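Local coordinates for tryptophan decarboxylase 1 (Oryza sativa subsp. japonica, PDB 6KHO), which decarboxylates L-tryptophan to tryptamine and 5-hydroxy-L-tryptophan to serotonin, using pyridoxal 5'-phosphate as cofactor and working as a homodimer, at the interface of chains A and B. Sequence-based numbering; all coordinates share one arbitrary frame. Chains: chain A/B, Tryptophan decarboxylase 1.

Contact 1: the interface of chains A and B. Residues chain A 107-108, 113, 335-336; chain B 120, 123, 383.
A:Cys335 and B:Ser120 meet at the centre of this patch, the sulfur SG of A:Cys335 lying 3.9 Å from CB of B:Ser120. With chi1 at 58°, SG is wedged between its own backbone N and carbonyl carbon, which turns the thiol towards helix 110-122 of chain B. Next to it, CB of A:Leu336 packs on CG of B:Arg383 at 4.0 Å, while its CD1 lies near the amide of B:Asn123, the leucine and asparagine side chains running at about a right angle. The amide oxygen OD1 of B:Asn123 takes the backbone N of A:Leu336 at 3.1 Å on an in-plane lone pair, and its ND2 reaches water 1, which also contacts O of A:Thr107. A:Asn108 sends ND2 to the backbone O of B:Ser120 at 2.8 Å, in the carbonyl plane. The guanidinium of B:Arg383, its chain bent at chi3 (65°), gives NH1 to O of A:Leu336 at 2.8 Å, tilted 20° from that carbonyl plane. NH1 and NH2 together hold OG of B:Ser120 end-on, fixing the rotation of the guanidinium. A methionine in place of B:Arg383 would probably leave the carbonyl of A:Leu336 without its cross-chain donor and B:Ser120 OG without its two-nitrogen grip. Side-chain amides and a guanidinium that read main-chain groups thus join the 107-108 and 335-336 loops of one subunit to the end of helix 110-122 and to B:Arg383 of the other within the homodimer.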
loop_
_atom_site.group_PDB
_atom_site.type_symbol
_atom_site.label_atom_id
_atom_site.label_comp_id
_atom_site.label_asym_id
_atom_site.label_seq_id
_atom_site.Cartn_x
_atom_site.Cartn_y
_atom_site.Cartn_z
ATOM N N THR A 107 9.784 -14.838 0.197
ATOM C CA THR A 107 9.310 -16.208 0.048
ATOM C C THR A 107 7.857 -16.203 -0.417
ATOM O O THR A 107 7.093 -15.276 -0.136
ATOM C CB THR A 107 9.474 -17.011 1.351
ATOM O OG1 THR A 107 8.623 -16.504 2.400
ATOM C CG2 THR A 107 10.936 -16.973 1.823
ATOM N N ASN A 108 7.493 -17.223 -1.189
ATOM C CA ASN A 108 6.225 -17.219 -1.904
ATOM C C ASN A 108 5.655 -18.635 -1.922
ATOM O O ASN A 108 6.328 -19.607 -1.559
ATOM C CB ASN A 108 6.420 -16.667 -3.332
ATOM C CG ASN A 108 5.215 -15.901 -3.842
ATOM O OD1 ASN A 108 4.146 -15.898 -3.223
ATOM N ND2 ASN A 108 5.384 -15.243 -4.992
ATOM N N ILE A 113 -0.157 -16.808 -4.133
ATOM C CA ILE A 113 -0.376 -16.236 -5.461
ATOM C C ILE A 113 -1.823 -16.446 -5.897
ATOM O O ILE A 113 -2.459 -15.533 -6.436
ATOM C CB ILE A 113 0.608 -16.841 -6.477
ATOM C CG1 ILE A 113 2.049 -16.489 -6.090
ATOM C CG2 ILE A 113 0.300 -16.320 -7.863
ATOM C CD1 ILE A 113 3.092 -17.414 -6.740
ATOM N N CYS A 335 3.180 -13.566 -0.859
ATOM C CA CYS A 335 3.774 -12.570 -1.748
ATOM C C CYS A 335 3.469 -11.147 -1.264
ATOM O O CYS A 335 2.468 -10.895 -0.579
ATOM C CB CYS A 335 3.260 -12.758 -3.187
ATOM S SG CYS A 335 1.432 -12.655 -3.392
ATOM N N LEU A 336 4.344 -10.206 -1.636
ATOM C CA LEU A 336 4.133 -8.803 -1.278
ATOM C C LEU A 336 2.795 -8.303 -1.824
ATOM O O LEU A 336 2.316 -8.778 -2.858
ATOM C CB LEU A 336 5.280 -7.943 -1.826
ATOM C CG LEU A 336 6.611 -7.904 -1.054
ATOM C CD1 LEU A 336 7.469 -9.148 -1.286
ATOM C CD2 LEU A 336 7.388 -6.643 -1.426
ATOM N N SER B 120 2.943 -10.804 -8.819
ATOM C CA SER B 120 2.940 -11.608 -7.596
ATOM C C SER B 120 3.824 -12.840 -7.726
ATOM O O SER B 120 4.399 -13.297 -6.730
ATOM C CB SER B 120 1.515 -12.059 -7.250
ATOM O OG SER B 120 0.698 -10.942 -6.953
ATOM N N ASN B 123 7.445 -11.540 -7.838
ATOM C CA ASN B 123 7.580 -11.158 -6.428
ATOM C C ASN B 123 8.895 -10.422 -6.152
ATOM O O ASN B 123 9.618 -10.727 -5.204
ATOM C CB ASN B 123 7.438 -12.388 -5.528
ATOM C CG ASN B 123 6.982 -12.033 -4.116
ATOM O OD1 ASN B 123 6.176 -11.127 -3.924
ATOM N ND2 ASN B 123 7.484 -12.759 -3.135
ATOM N N ARG B 383 5.302 -3.802 -3.832
ATOM C CA ARG B 383 5.094 -4.566 -5.057
ATOM C C ARG B 383 5.531 -3.809 -6.300
ATOM O O ARG B 383 5.636 -2.582 -6.317
ATOM C CB ARG B 383 3.615 -4.880 -5.272
ATOM C CG ARG B 383 3.009 -5.903 -4.408
ATOM C CD ARG B 383 1.540 -5.973 -4.737
ATOM N NE ARG B 383 1.321 -6.452 -6.093
ATOM C CZ ARG B 383 1.192 -7.734 -6.410
ATOM N NH1 ARG B 383 1.252 -8.662 -5.462
ATOM N NH2 ARG B 383 0.976 -8.088 -7.670
HETATM O O HOH W 1 7.124 -12.460 -0.437
#

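Contact 2: the interface of chains A and B. Residues chain A 80-81, 83-84; chain B 387, 390-391, 394.
A:Glu83 and B:Arg394 form a salt bridge, the guanidinium side-on to the carboxylate. NE of B:Arg394 donates to OE1 of A:Glu83 at 2.9 Å, and NH2 of the arginine donates to OE2 of the same glutamate at 2.8 Å. Both oxygens lie close to the guanidinium plane, yet the nitrogens stand well above the carboxylate plane, the two flat groups being turned 41° apart. Beside this pair, the indole of B:Trp390 presents its benzo edge to chain A: CZ2 lies 3.5 Å from OE1 of A:Glu83, and CB of that glutamate sits in plane at the ring edge. CG2 of A:Thr80 touches both B:Trp390 and B:Met391, 3.9 Å from CH2 of the indole and 3.7 Å from CG of the methionine. Farther along, CD1 of A:Leu84 meets CD1 of B:Leu387 at 4.0 Å, the two side chains at about a right angle.

Second-order contacts set these groups. Water 2 joins the indole NE1 of B:Trp390 to OE1 of A:Glu83, the latter at 2.8 Å, tying the ring to the acid. CB of B:Arg394 covers one indole face near its rim; the bend at chi2 (55°) then carries the rest of the arginine chain to the carboxylate. Across the subunit boundary, residues of helix 77-88 of chain A pack against the first turns of the long helix 386-420 of chain B, with the ionic pair at one end of the patch and the leucines at the other.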
loop_
_atom_site.group_PDB
_atom_site.type_symbol
_atom_site.label_atom_id
_atom_site.label_comp_id
_atom_site.label_asym_id
_atom_site.label_seq_id
_atom_site.Cartn_x
_atom_site.Cartn_y
_atom_site.Cartn_z
ATOM N N THR A 80 1.559 -8.299 -25.751
ATOM C CA THR A 80 1.955 -7.817 -24.432
ATOM C C THR A 80 2.843 -8.832 -23.724
ATOM O O THR A 80 3.888 -8.481 -23.169
ATOM C CB THR A 80 0.708 -7.515 -23.608
ATOM O OG1 THR A 80 -0.121 -6.612 -24.356
ATOM C CG2 THR A 80 1.098 -6.891 -22.257
ATOM N N MET A 81 2.458 -10.111 -23.765
ATOM C CA MET A 81 3.271 -11.156 -23.144
ATOM C C MET A 81 4.608 -11.342 -23.859
ATOM O O MET A 81 5.611 -11.666 -23.212
ATOM C CB MET A 81 2.509 -12.484 -23.124
ATOM C CG MET A 81 1.234 -12.474 -22.259
ATOM S SD MET A 81 1.608 -12.157 -20.520
ATOM C CE MET A 81 2.631 -13.576 -20.146
ATOM N N GLU A 83 6.368 -8.922 -25.278
ATOM C CA GLU A 83 7.194 -7.822 -24.772
ATOM C C GLU A 83 7.594 -8.038 -23.319
ATOM O O GLU A 83 8.709 -7.680 -22.928
ATOM C CB GLU A 83 6.467 -6.488 -24.962
ATOM C CG GLU A 83 6.144 -6.238 -26.455
ATOM C CD GLU A 83 5.617 -4.841 -26.751
ATOM O OE1 GLU A 83 5.176 -4.144 -25.816
ATOM O OE2 GLU A 83 5.636 -4.439 -27.934
ATOM N N LEU A 84 6.717 -8.639 -22.512
ATOM C CA LEU A 84 7.121 -9.064 -21.177
ATOM C C LEU A 84 8.350 -9.967 -21.237
ATOM O O LEU A 84 9.329 -9.761 -20.507
ATOM C CB LEU A 84 5.960 -9.788 -20.490
ATOM C CG LEU A 84 6.288 -10.374 -19.124
ATOM C CD1 LEU A 84 6.470 -9.254 -18.103
ATOM C CD2 LEU A 84 5.198 -11.343 -18.693
ATOM N N LEU B 387 3.624 -2.929 -13.570
ATOM C CA LEU B 387 3.449 -3.898 -14.648
ATOM C C LEU B 387 2.007 -3.921 -15.139
ATOM O O LEU B 387 1.746 -3.908 -16.349
ATOM C CB LEU B 387 3.886 -5.290 -14.182
ATOM C CG LEU B 387 3.866 -6.398 -15.257
ATOM C CD1 LEU B 387 4.776 -6.046 -16.438
ATOM C CD2 LEU B 387 4.261 -7.749 -14.677
ATOM N N TRP B 390 1.118 -0.721 -17.206
ATOM C CA TRP B 390 1.648 -0.798 -18.563
ATOM C C TRP B 390 0.854 -1.792 -19.407
ATOM O O TRP B 390 0.542 -1.516 -20.570
ATOM C CB TRP B 390 3.130 -1.182 -18.523
ATOM C CG TRP B 390 3.659 -1.638 -19.876
ATOM C CD1 TRP B 390 3.963 -0.845 -20.952
ATOM C CD2 TRP B 390 3.929 -2.984 -20.280
ATOM N NE1 TRP B 390 4.415 -1.619 -21.998
ATOM C CE2 TRP B 390 4.403 -2.935 -21.612
ATOM C CE3 TRP B 390 3.822 -4.228 -19.644
ATOM C CZ2 TRP B 390 4.768 -4.082 -22.316
ATOM C CZ3 TRP B 390 4.186 -5.366 -20.338
ATOM C CH2 TRP B 390 4.648 -5.287 -21.671
ATOM N N MET B 391 0.508 -2.952 -18.839
ATOM C CA MET B 391 -0.240 -3.946 -19.611
ATOM C C MET B 391 -1.589 -3.409 -20.053
ATOM O O MET B 391 -2.055 -3.722 -21.157
ATOM C CB MET B 391 -0.422 -5.231 -18.800
ATOM C CG MET B 391 0.852 -6.051 -18.695
ATOM S SD MET B 391 0.506 -7.777 -18.318
ATOM C CE MET B 391 2.113 -8.513 -18.613
ATOM N N ARG B 394 -0.746 -0.942 -22.904
ATOM C CA ARG B 394 -0.149 -1.595 -24.075
ATOM C C ARG B 394 -1.146 -2.517 -24.778
ATOM O O ARG B 394 -1.130 -2.631 -26.010
ATOM C CB ARG B 394 1.109 -2.377 -23.668
ATOM C CG ARG B 394 1.779 -3.202 -24.810
ATOM C CD ARG B 394 2.127 -2.325 -26.044
ATOM N NE ARG B 394 2.882 -3.030 -27.097
ATOM C CZ ARG B 394 2.509 -3.102 -28.378
ATOM N NH1 ARG B 394 1.388 -2.524 -28.784
ATOM N NH2 ARG B 394 3.267 -3.747 -29.267
HETATM O O HOH W 2 5.080 -1.540 -24.883
#

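Contact 3: the interface of chains A and B. Residues chain A 60, 63, 67-68; chain B 141, 144, 159-161.
The short helix 61-65 of chain A, with the loop residues A:Gly60, A:Arg67 and A:Ala68 flanking it, meets helix 133-149 of chain B and the B:159-161 loop in this subunit contact of a group II, pyridoxal-phosphate-dependent decarboxylase. A:Gln63 and B:Arg159 run past each other in opposite directions, amide and guanidinium stacked with their planes 30° apart. CB of A:Gln63 lies over one guanidinium face near the rim, 3.7 Å from CZ of B:Arg159. At its edge, the guanidinium gives NH1 to the backbone O of A:Gly60 at 2.6 Å; the oxygen lies in the guanidinium plane, and the bond uses a carbonyl lone pair. A leucine at the arginine position would probably leave that carbonyl without its partner and the A:Gln63 amide without its flat stacking surface.

The chain of A:Gln63 runs nearly straight as far as CD, with CG opposite the main-chain N (chi1 -178°), and brings NE2 to the backbone O of B:Thr160 at 3.0 Å, above the carbonyl plane. OE1 contacts water 3 at 2.7 Å, and this water also meets OD2 of B:Asp144; water 4, near OE1, makes longer contacts to O of A:Ala68 and of B:Arg159, so bridging the chains. B:Asp144 also anchors the backbone of the arginine, its OD2 accepting N of B:Arg159 at 2.9 Å. CD1 of B:Leu141 packs against the aliphatic part of the glutamine, 3.9 Å from CB of A:Gln63, and also approaches O of A:Arg67.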
loop_
_atom_site.group_PDB
_atom_site.type_symbol
_atom_site.label_atom_id
_atom_site.label_comp_id
_atom_site.label_asym_id
_atom_site.label_seq_id
_atom_site.Cartn_x
_atom_site.Cartn_y
_atom_site.Cartn_z
ATOM N N GLY A 60 17.817 3.304 -18.610
ATOM C CA GLY A 60 17.157 3.888 -19.757
ATOM C C GLY A 60 16.838 2.927 -20.884
ATOM O O GLY A 60 16.191 3.333 -21.852
ATOM N N GLN A 63 12.529 2.309 -22.088
ATOM C CA GLN A 63 11.835 3.190 -23.019
ATOM C C GLN A 63 12.420 3.102 -24.433
ATOM O O GLN A 63 11.691 3.288 -25.413
ATOM C CB GLN A 63 11.869 4.631 -22.524
ATOM C CG GLN A 63 11.112 5.578 -23.446
ATOM C CD GLN A 63 10.935 6.984 -22.894
ATOM O OE1 GLN A 63 10.275 7.187 -21.871
ATOM N NE2 GLN A 63 11.500 7.972 -23.594
ATOM N N ARG A 67 8.036 1.849 -26.457
ATOM C CA ARG A 67 8.286 3.166 -27.032
ATOM C C ARG A 67 8.143 4.254 -25.979
ATOM O O ARG A 67 7.830 3.987 -24.824
ATOM C CB ARG A 67 7.378 3.425 -28.220
ATOM C CG ARG A 67 7.876 2.788 -29.469
ATOM C CD ARG A 67 6.945 3.226 -30.559
ATOM N NE ARG A 67 7.026 2.374 -31.708
ATOM C CZ ARG A 67 6.307 2.585 -32.799
ATOM N NH1 ARG A 67 5.481 3.622 -32.847
ATOM N NH2 ARG A 67 6.426 1.768 -33.817
ATOM N N ALA A 68 8.390 5.500 -26.395
ATOM C CA ALA A 68 8.208 6.637 -25.503
ATOM C C ALA A 68 6.744 6.985 -25.305
ATOM O O ALA A 68 6.413 7.697 -24.352
ATOM C CB ALA A 68 8.948 7.863 -26.037
ATOM N N LEU B 141 8.164 4.333 -16.886
ATOM C CA LEU B 141 7.579 4.349 -18.227
ATOM C C LEU B 141 6.061 4.481 -18.171
ATOM O O LEU B 141 5.468 5.308 -18.879
ATOM C CB LEU B 141 7.963 3.074 -18.974
ATOM C CG LEU B 141 7.476 3.052 -20.424
ATOM C CD1 LEU B 141 8.218 4.124 -21.242
ATOM C CD2 LEU B 141 7.670 1.668 -21.031
ATOM N N ASP B 144 5.205 8.000 -17.321
ATOM C CA ASP B 144 5.420 8.938 -18.425
ATOM C C ASP B 144 4.377 8.748 -19.525
ATOM O O ASP B 144 3.922 9.726 -20.135
ATOM C CB ASP B 144 6.845 8.784 -18.983
ATOM C CG ASP B 144 7.898 9.572 -18.168
ATOM O OD1 ASP B 144 7.527 10.584 -17.524
ATOM O OD2 ASP B 144 9.092 9.178 -18.161
ATOM N N ARG B 159 11.306 11.095 -18.374
ATOM C CA ARG B 159 11.891 11.049 -19.708
ATOM C C ARG B 159 10.942 11.708 -20.697
ATOM O O ARG B 159 9.716 11.645 -20.549
ATOM C CB ARG B 159 12.196 9.608 -20.142
ATOM C CG ARG B 159 13.269 8.930 -19.303
ATOM C CD ARG B 159 13.777 7.617 -19.896
ATOM N NE ARG B 159 14.227 7.746 -21.290
ATOM C CZ ARG B 159 14.860 6.784 -21.968
ATOM N NH1 ARG B 159 15.119 5.624 -21.385
ATOM N NH2 ARG B 159 15.234 6.969 -23.230
ATOM N N THR B 160 11.512 12.386 -21.681
ATOM C CA THR B 160 10.728 12.819 -22.820
ATOM C C THR B 160 11.105 11.962 -24.026
ATOM O O THR B 160 11.804 10.946 -23.901
ATOM C CB THR B 160 10.954 14.296 -23.098
ATOM O OG1 THR B 160 12.312 14.490 -23.522
ATOM C CG2 THR B 160 10.691 15.103 -21.847
ATOM N N GLY B 161 10.674 12.401 -25.204
ATOM C CA GLY B 161 10.958 11.635 -26.409
ATOM C C GLY B 161 12.444 11.451 -26.646
ATOM O O GLY B 161 12.921 10.327 -26.849
HETATM O O HOH W 3 10.025 6.753 -19.183
HETATM O O HOH W 4 8.179 9.266 -22.165
#

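Contact 4: the interface of chains A and B. Residues chain A 137-138; chain B 58-63.
A:Glu137, on helix 133-149, reaches across to B:Gly60 and B:Leu62. Its CB packs against CB of B:Leu62 at 3.8 Å, and CD2 of that leucine extends back to CA of A:Met138 at 3.6 Å. CG lies beside the glutamate's own backbone N (chi1 -62°), and a moderate bend at chi2 (-148°) leads the chain on towards the turn. CD, the carboxylate carbon, comes up to CA of B:Gly60 and to CD1 of the B:Tyr61 ring, the latter at 4.0 Å.

At the tip each oxygen takes a backbone N-H. OE1 accepts N of B:Leu62 at 3.0 Å, nearly straight, and OE2 accepts N of B:Gly60 at 2.7 Å. Both donors approach on the syn side, some 30° or less out of the carboxylate plane. OE1 also contacts water 5 at 2.6 Å, which is bonded in turn to N and to the side-chain NE2 of B:Gln63. These surroundings, with water 5 adding to OE1, are likely to favour the charged carboxylate. Gripping main-chain nitrogens of B:Gly60, in the loop, and of B:Leu62, at the start of 3-10 helix 62-64, A:Glu137 fastens this turn of one subunit to helix 133-149 of the other in the homodimer.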
loop_
_atom_site.group_PDB
_atom_site.type_symbol
_atom_site.label_atom_id
_atom_site.label_comp_id
_atom_site.label_asym_id
_atom_site.label_seq_id
_atom_site.Cartn_x
_atom_site.Cartn_y
_atom_site.Cartn_z
ATOM N N GLU A 137 -13.762 -9.384 7.978
ATOM C CA GLU A 137 -13.806 -10.485 8.934
ATOM C C GLU A 137 -12.733 -11.527 8.646
ATOM O O GLU A 137 -12.211 -12.136 9.580
ATOM C CB GLU A 137 -15.201 -11.118 8.939
ATOM C CG GLU A 137 -16.266 -10.111 9.390
ATOM C CD GLU A 137 -17.447 -10.729 10.140
ATOM O OE1 GLU A 137 -17.416 -11.935 10.470
ATOM O OE2 GLU A 137 -18.417 -9.987 10.385
ATOM N N MET A 138 -12.397 -11.761 7.375
ATOM C CA MET A 138 -11.307 -12.694 7.096
ATOM C C MET A 138 -9.961 -12.103 7.475
ATOM O O MET A 138 -9.057 -12.831 7.900
ATOM C CB MET A 138 -11.292 -13.099 5.628
ATOM C CG MET A 138 -10.136 -14.054 5.296
ATOM S SD MET A 138 -10.519 -15.213 3.962
ATOM C CE MET A 138 -11.375 -16.502 4.906
ATOM N N LYS B 58 -24.640 -10.598 9.292
ATOM C CA LYS B 58 -24.438 -9.759 10.458
ATOM C C LYS B 58 -22.980 -9.796 10.889
ATOM O O LYS B 58 -22.254 -10.748 10.585
ATOM C CB LYS B 58 -25.339 -10.229 11.609
ATOM C CG LYS B 58 -26.805 -10.380 11.203
ATOM C CD LYS B 58 -27.770 -9.933 12.299
ATOM C CE LYS B 58 -27.645 -10.778 13.560
ATOM N NZ LYS B 58 -27.900 -9.964 14.791
ATOM N N PRO B 59 -22.517 -8.770 11.605
ATOM C CA PRO B 59 -21.128 -8.771 12.098
ATOM C C PRO B 59 -20.824 -10.000 12.942
ATOM O O PRO B 59 -21.618 -10.413 13.788
ATOM C CB PRO B 59 -21.047 -7.482 12.924
ATOM C CG PRO B 59 -22.059 -6.573 12.263
ATOM C CD PRO B 59 -23.195 -7.484 11.849
ATOM N N GLY B 60 -19.665 -10.603 12.686
ATOM C CA GLY B 60 -19.288 -11.833 13.343
ATOM C C GLY B 60 -19.717 -13.113 12.650
ATOM O O GLY B 60 -19.425 -14.198 13.173
ATOM N N TYR B 61 -20.393 -13.032 11.494
ATOM C CA TYR B 61 -20.866 -14.252 10.835
ATOM C C TYR B 61 -19.723 -15.220 10.537
ATOM O O TYR B 61 -19.919 -16.437 10.606
ATOM C CB TYR B 61 -21.625 -13.919 9.541
ATOM C CG TYR B 61 -20.756 -13.967 8.289
ATOM C CD1 TYR B 61 -20.051 -12.841 7.876
ATOM C CD2 TYR B 61 -20.631 -15.136 7.537
ATOM C CE1 TYR B 61 -19.238 -12.872 6.755
ATOM C CE2 TYR B 61 -19.808 -15.182 6.413
ATOM C CZ TYR B 61 -19.128 -14.041 6.024
ATOM O OH TYR B 61 -18.312 -14.059 4.917
ATOM N N LEU B 62 -18.520 -14.712 10.224
ATOM C CA LEU B 62 -17.498 -15.587 9.646
ATOM C C LEU B 62 -16.916 -16.532 10.683
ATOM O O LEU B 62 -16.662 -17.705 10.383
ATOM C CB LEU B 62 -16.376 -14.775 8.988
ATOM C CG LEU B 62 -15.397 -15.620 8.151
ATOM C CD1 LEU B 62 -16.076 -16.261 6.918
ATOM C CD2 LEU B 62 -14.206 -14.797 7.707
ATOM N N GLN B 63 -16.685 -16.045 11.901
ATOM C CA GLN B 63 -16.084 -16.887 12.929
ATOM C C GLN B 63 -17.020 -18.007 13.368
ATOM O O GLN B 63 -16.552 -18.993 13.945
ATOM C CB GLN B 63 -15.657 -16.034 14.129
ATOM C CG GLN B 63 -16.796 -15.290 14.817
ATOM C CD GLN B 63 -16.302 -14.183 15.752
ATOM O OE1 GLN B 63 -16.061 -14.416 16.938
ATOM N NE2 GLN B 63 -16.150 -12.975 15.212
HETATM O O HOH W 5 -16.047 -13.204 12.250
#

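Contacts 2 and 3 are neighbours, their C-alpha centres about 15 Å apart; contact 1 lies about 19 Å from contact 2, while contacts 3 and 4 are separated by about 48 Å. Contacts 3 and 4 nevertheless share elements with the chains exchanged: both join the residue 60-63 segment of one subunit to helix 133-149 of its partner, so they sample opposite copies of one two-fold-related region. Contact 1 uses B:Arg383, just before the helix 386-420 whose first turns serve contact 2. Both lie well away from A:Tyr359, the catalytic proton donor; all four contacts join the subunits of the homodimer.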